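Local coordinates for phosphotriesterase family protein (Listeria monocytogenes serotype 4b str. H7858, PDB 3PNZ) that probably hydrolyses phosphorylated sugar lactones, using a two-zinc centre held in an amidohydrolase-type TIM barrel, at residues A79-S82 with K83-I87; K244-E248 with S249-A253. All coordinates share one frame; numbering follows the deposited sequence.

Contact 1 of 2, residues A79-S82 with K83-I87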
loop_
_atom_site.group_PDB
_atom_site.type_symbol
_atom_site.label_atom_id
_atom_site.label_comp_id
_atom_site.label_asym_id
_atom_site.label_seq_id
_atom_site.Cartn_x
_atom_site.Cartn_y
_atom_site.Cartn_z
ATOM N N ALA A 79 -9.093 10.294 8.404
ATOM C CA ALA A 79 -10.314 10.857 7.832
ATOM C C ALA A 79 -10.358 12.370 8.031
ATOM O O ALA A 79 -10.718 13.111 7.119
ATOM C CB ALA A 79 -11.553 10.194 8.439
ATOM N N GLN A 80 -9.967 12.829 9.217
ATOM C CA GLN A 80 -9.960 14.262 9.497
ATOM C C GLN A 80 -8.959 15.000 8.606
ATOM O O GLN A 80 -9.239 16.090 8.116
ATOM C CB GLN A 80 -9.674 14.530 10.979
ATOM C CG GLN A 80 -9.809 15.994 11.360
ATOM C CD GLN A 80 -11.233 16.502 11.198
ATOM O OE1 GLN A 80 -12.194 15.745 11.352
ATOM N NE2 GLN A 80 -11.374 17.784 10.878
ATOM N N ILE A 81 -7.797 14.391 8.378
ATOM C CA ILE A 81 -6.802 14.976 7.485
ATOM C C ILE A 81 -7.339 15.091 6.061
ATOM O O ILE A 81 -7.170 16.119 5.402
ATOM C CB ILE A 81 -5.497 14.145 7.489
ATOM C CG1 ILE A 81 -4.847 14.201 8.879
ATOM C CG2 ILE A 81 -4.533 14.658 6.432
ATOM C CD1 ILE A 81 -3.602 13.321 9.038
ATOM N N SER A 82 -7.982 14.025 5.590
ATOM C CA SER A 82 -8.613 14.029 4.276
ATOM C C SER A 82 -9.595 15.196 4.166
ATOM O O SER A 82 -9.545 15.981 3.218
ATOM C CB SER A 82 -9.355 12.716 4.038
ATOM O OG SER A 82 -9.945 12.694 2.749
ATOM N N LYS A 83 -10.478 15.303 5.149
ATOM C CA LYS A 83 -11.456 16.389 5.169
ATOM C C LYS A 83 -10.803 17.770 5.090
ATOM O O LYS A 83 -11.214 18.612 4.290
ATOM C CB LYS A 83 -12.332 16.294 6.417
ATOM C CG LYS A 83 -13.284 17.472 6.576
ATOM C CD LYS A 83 -14.603 17.043 7.190
ATOM C CE LYS A 83 -14.428 16.524 8.604
ATOM N NZ LYS A 83 -15.757 16.348 9.267
ATOM N N GLU A 84 -9.783 17.999 5.912
ATOM C CA GLU A 84 -9.147 19.316 5.990
ATOM C C GLU A 84 -8.273 19.674 4.786
ATOM O O GLU A 84 -8.202 20.836 4.394
ATOM C CB GLU A 84 -8.356 19.473 7.297
ATOM C CG GLU A 84 -9.204 19.420 8.561
ATOM C CD GLU A 84 -8.422 19.796 9.806
ATOM O OE1 GLU A 84 -7.563 20.697 9.716
ATOM O OE2 GLU A 84 -8.665 19.190 10.872
ATOM N N THR A 85 -7.611 18.687 4.188
ATOM C CA THR A 85 -6.703 18.965 3.081
ATOM C C THR A 85 -7.345 18.808 1.711
ATOM O O THR A 85 -6.850 19.349 0.723
ATOM C CB THR A 85 -5.491 18.017 3.103
ATOM O OG1 THR A 85 -5.947 16.672 2.914
ATOM C CG2 THR A 85 -4.743 18.127 4.421
ATOM N N GLY A 86 -8.424 18.037 1.645
ATOM C CA GLY A 86 -9.063 17.741 0.376
ATOM C C GLY A 86 -8.458 16.547 -0.349
ATOM O O GLY A 86 -8.919 16.173 -1.432
ATOM N N ILE A 87 -7.421 15.945 0.231
ATOM C CA ILE A 87 -6.783 14.780 -0.385
ATOM C C ILE A 87 -7.653 13.549 -0.197
ATOM O O ILE A 87 -8.097 13.251 0.910
ATOM C CB ILE A 87 -5.376 14.517 0.210
ATOM C CG1 ILE A 87 -4.453 15.702 -0.076
ATOM C CG2 ILE A 87 -4.781 13.208 -0.332
ATOM C CD1 ILE A 87 -4.270 15.990 -1.547
#
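S82 and I87 are joined by the shortest bond here, in which S82 OG gives its proton to I87 O at 2.7 Å. The hydroxyl lies anti to the backbone N of S82 (chi1 -179°), which sends it along the helix toward its C-terminal end, where I87 O approaches. A small hydroxyl suits this buried position, because it ties down the carbonyl of a residue that has already left the helix. On the neighbouring residue, I81 O accepts twice from T85: the backbone N comes almost straight in at 2.9 Å, while OG1 reaches it at 2.8 Å from above the carbonyl plane. T85 OG1 then accepts from I87 N at 3.1 Å, forming an ST turn, so a single threonine hydroxyl links the last helical turn to the chain leaving it. G86 N still bonds to S82 O at 2.8 Å. Glycine fits there because phi is positive (86°), and a side chain would press on the preceding carbonyl.

On the side facing helix 45-57, Q80 NE2 donates to E84 OE2 at 3.1 Å, an i to i+4 pair. The bond lies in the amide plane but meets the carboxylate on its anti side, with the two planes 66° apart. OE2 also forms a salt bridge with K45, its stronger partner, while OE1 accepts from Q49. Aliphatic carbon of K83 passes the other amide atom, CE lying 3.6 Å from Q80 OE1, and the CG2 methyls of I81 and T85 run side by side.

This is the C-terminal end of helix 75-85 in the beta-alpha-beta unit between strands 62-65 and 88-92. Helix 45-57 flanks it, touching Q80, T85 and I87, while I81 packs on I25 and V26.

Contact 2 of 2, residues K244-E248 with S249-A253. With PO4 (phosphate ion), chain L.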
loop_
_atom_site.group_PDB
_atom_site.type_symbol
_atom_site.label_atom_id
_atom_site.label_comp_id
_atom_site.label_asym_id
_atom_site.label_seq_id
_atom_site.Cartn_x
_atom_site.Cartn_y
_atom_site.Cartn_z
ATOM N N LYS A 244 19.344 3.994 1.624
ATOM C CA LYS A 244 19.880 2.886 2.415
ATOM C C LYS A 244 19.632 1.531 1.753
ATOM O O LYS A 244 20.329 0.560 2.044
ATOM C CB LYS A 244 19.305 2.886 3.833
ATOM C CG LYS A 244 17.816 2.579 3.925
ATOM C CD LYS A 244 17.298 2.834 5.346
ATOM C CE LYS A 244 15.858 2.380 5.520
ATOM N NZ LYS A 244 15.379 2.535 6.925
ATOM N N TYR A 245 18.637 1.459 0.872
ATOM C CA TYR A 245 18.363 0.214 0.153
ATOM C C TYR A 245 19.011 0.202 -1.229
ATOM O O TYR A 245 19.565 -0.808 -1.652
ATOM C CB TYR A 245 16.855 -0.039 0.033
ATOM C CG TYR A 245 16.168 -0.292 1.353
ATOM C CD1 TYR A 245 16.693 -1.199 2.267
ATOM C CD2 TYR A 245 14.984 0.362 1.678
ATOM C CE1 TYR A 245 16.067 -1.438 3.475
ATOM C CE2 TYR A 245 14.344 0.125 2.884
ATOM C CZ TYR A 245 14.900 -0.773 3.782
ATOM O OH TYR A 245 14.276 -1.015 4.987
ATOM N N ALA A 246 18.957 1.336 -1.924
ATOM C CA ALA A 246 19.536 1.445 -3.261
ATOM C C ALA A 246 19.628 2.906 -3.653
ATOM O O ALA A 246 18.848 3.717 -3.171
ATOM C CB ALA A 246 18.676 0.690 -4.275
ATOM N N PRO A 247 20.579 3.251 -4.537
ATOM C CA PRO A 247 20.601 4.622 -5.065
ATOM C C PRO A 247 19.403 4.814 -5.978
ATOM O O PRO A 247 18.892 3.838 -6.537
ATOM C CB PRO A 247 21.895 4.666 -5.881
ATOM C CG PRO A 247 22.171 3.234 -6.235
ATOM C CD PRO A 247 21.674 2.426 -5.077
ATOM N N GLU A 248 18.957 6.050 -6.125
ATOM C CA GLU A 248 17.780 6.314 -6.938
ATOM C C GLU A 248 17.963 5.829 -8.369
ATOM O O GLU A 248 17.023 5.333 -8.989
ATOM C CB GLU A 248 17.441 7.805 -6.931
ATOM C CG GLU A 248 15.993 8.052 -7.281
ATOM C CD GLU A 248 15.067 7.271 -6.370
ATOM O OE1 GLU A 248 14.261 6.466 -6.887
ATOM O OE2 GLU A 248 15.165 7.449 -5.136
ATOM N N SER A 249 19.170 5.995 -8.900
ATOM C CA SER A 249 19.487 5.516 -10.237
ATOM C C SER A 249 19.142 4.044 -10.442
ATOM O O SER A 249 18.749 3.643 -11.538
ATOM C CB SER A 249 20.972 5.736 -10.539
ATOM O OG SER A 249 21.768 5.271 -9.458
ATOM N N ALA A 250 19.311 3.232 -9.402
ATOM C CA ALA A 250 19.036 1.801 -9.515
ATOM C C ALA A 250 17.537 1.529 -9.621
ATOM O O ALA A 250 17.107 0.682 -10.413
ATOM C CB ALA A 250 19.638 1.035 -8.340
ATOM N N ARG A 251 16.743 2.239 -8.827
ATOM C CA ARG A 251 15.290 2.108 -8.943
ATOM C C ARG A 251 14.834 2.562 -10.329
ATOM O O ARG A 251 14.040 1.886 -10.998
ATOM C CB ARG A 251 14.567 2.883 -7.834
ATOM C CG ARG A 251 14.594 2.181 -6.466
ATOM C CD ARG A 251 13.910 3.005 -5.377
ATOM N NE ARG A 251 14.737 4.148 -4.994
ATOM C CZ ARG A 251 15.676 4.099 -4.054
ATOM N NH1 ARG A 251 15.896 2.970 -3.383
ATOM N NH2 ARG A 251 16.392 5.182 -3.782
ATOM N N ILE A 252 15.361 3.694 -10.778
ATOM C CA ILE A 252 14.941 4.253 -12.054
ATOM C C ILE A 252 15.329 3.319 -13.207
ATOM O O ILE A 252 14.544 3.106 -14.140
ATOM C CB ILE A 252 15.491 5.686 -12.240
ATOM C CG1 ILE A 252 14.723 6.646 -11.325
ATOM C CG2 ILE A 252 15.412 6.119 -13.702
ATOM C CD1 ILE A 252 15.291 8.055 -11.267
ATOM N N ALA A 253 16.522 2.737 -13.134
ATOM C CA ALA A 253 16.955 1.776 -14.151
ATOM C C ALA A 253 16.008 0.569 -14.237
ATOM O O ALA A 253 15.704 0.077 -15.331
ATOM C CB ALA A 253 18.388 1.317 -13.891
HETATM P P PO4 L . 11.772 1.429 6.168
HETATM O O1 PO4 L . 12.784 1.577 7.273
HETATM O O2 PO4 L . 10.396 1.697 6.737
HETATM O O3 PO4 L . 12.043 2.445 5.083
HETATM O O4 PO4 L . 11.807 0.027 5.596
#
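E248 OE2 is gripped by two donors, R251 NH2 at 2.9 Å and the backbone N of A241. The first is half of a side-on salt bridge, completed by R251 NE, which reaches E248 OE1 at 3.0 Å; OE1 also has a weak donor in W295 NE1. Both oxygens lie close to the guanidinium plane, yet the arginine comes from above the carboxylate, the two planes being 52° apart. The bend of E248 at chi2 (55°) folds its carboxylate back over the first helical turn, while R251 bends at chi3 to bring NE and NH2 alongside it. Arginine suits this place because it has several N-H groups to share: NH1 bonds to K242 O, and NH2 makes a second, weak bond to A246 O at 2.9 Å, oblique to the guanidinium.

P247 occupies the N-cap position of helix 248-260, where its O accepts from A250 N at 3.0 Å from well above the carbonyl plane. Its ring carbon CG also rests 4.0 Å from A250 CB, and the small A246 methyl packs beside the same alanine. The regular helical bond follows from I252 N to E248 O.

Upstream, K244 and Y245 turn to a phosphate ion, probably from the crystallisation liquor. K244 NZ donates to O1 at 2.8 Å and Y245 OH to O4 at 2.7 Å, the latter near the ring plane. K242, R275 and Y278 also bond this ion. Such chemistry is consistent with a place for the phosphate group of a sugar lactone, while the buried ion pair, through its bonds to A241, K242 and A246, ties the loop to the helix's first turn.

Overall arrangement
Contact 1 comes first along the chain and contact 2 follows much later; their centres are about 32 Å apart and their nearest atoms about 21 Å, so they do not touch. Both belong to the same phosphotriesterase-family TIM barrel, contact 1 between strands 62-65 and 88-92, contact 2 between 234-237 and 267-269. Contact 1 closes helix 75-85 and leads into the N-terminal end of a strand, the barrel end away from the catalytic one in TIM barrels. Contact 2 follows the C-terminal end of a strand, the end that bears the active site, and starts helix 248-260 from a loop whose side chains hold a phosphate ion in this crystal, consistent with a substrate's phosphate binding there.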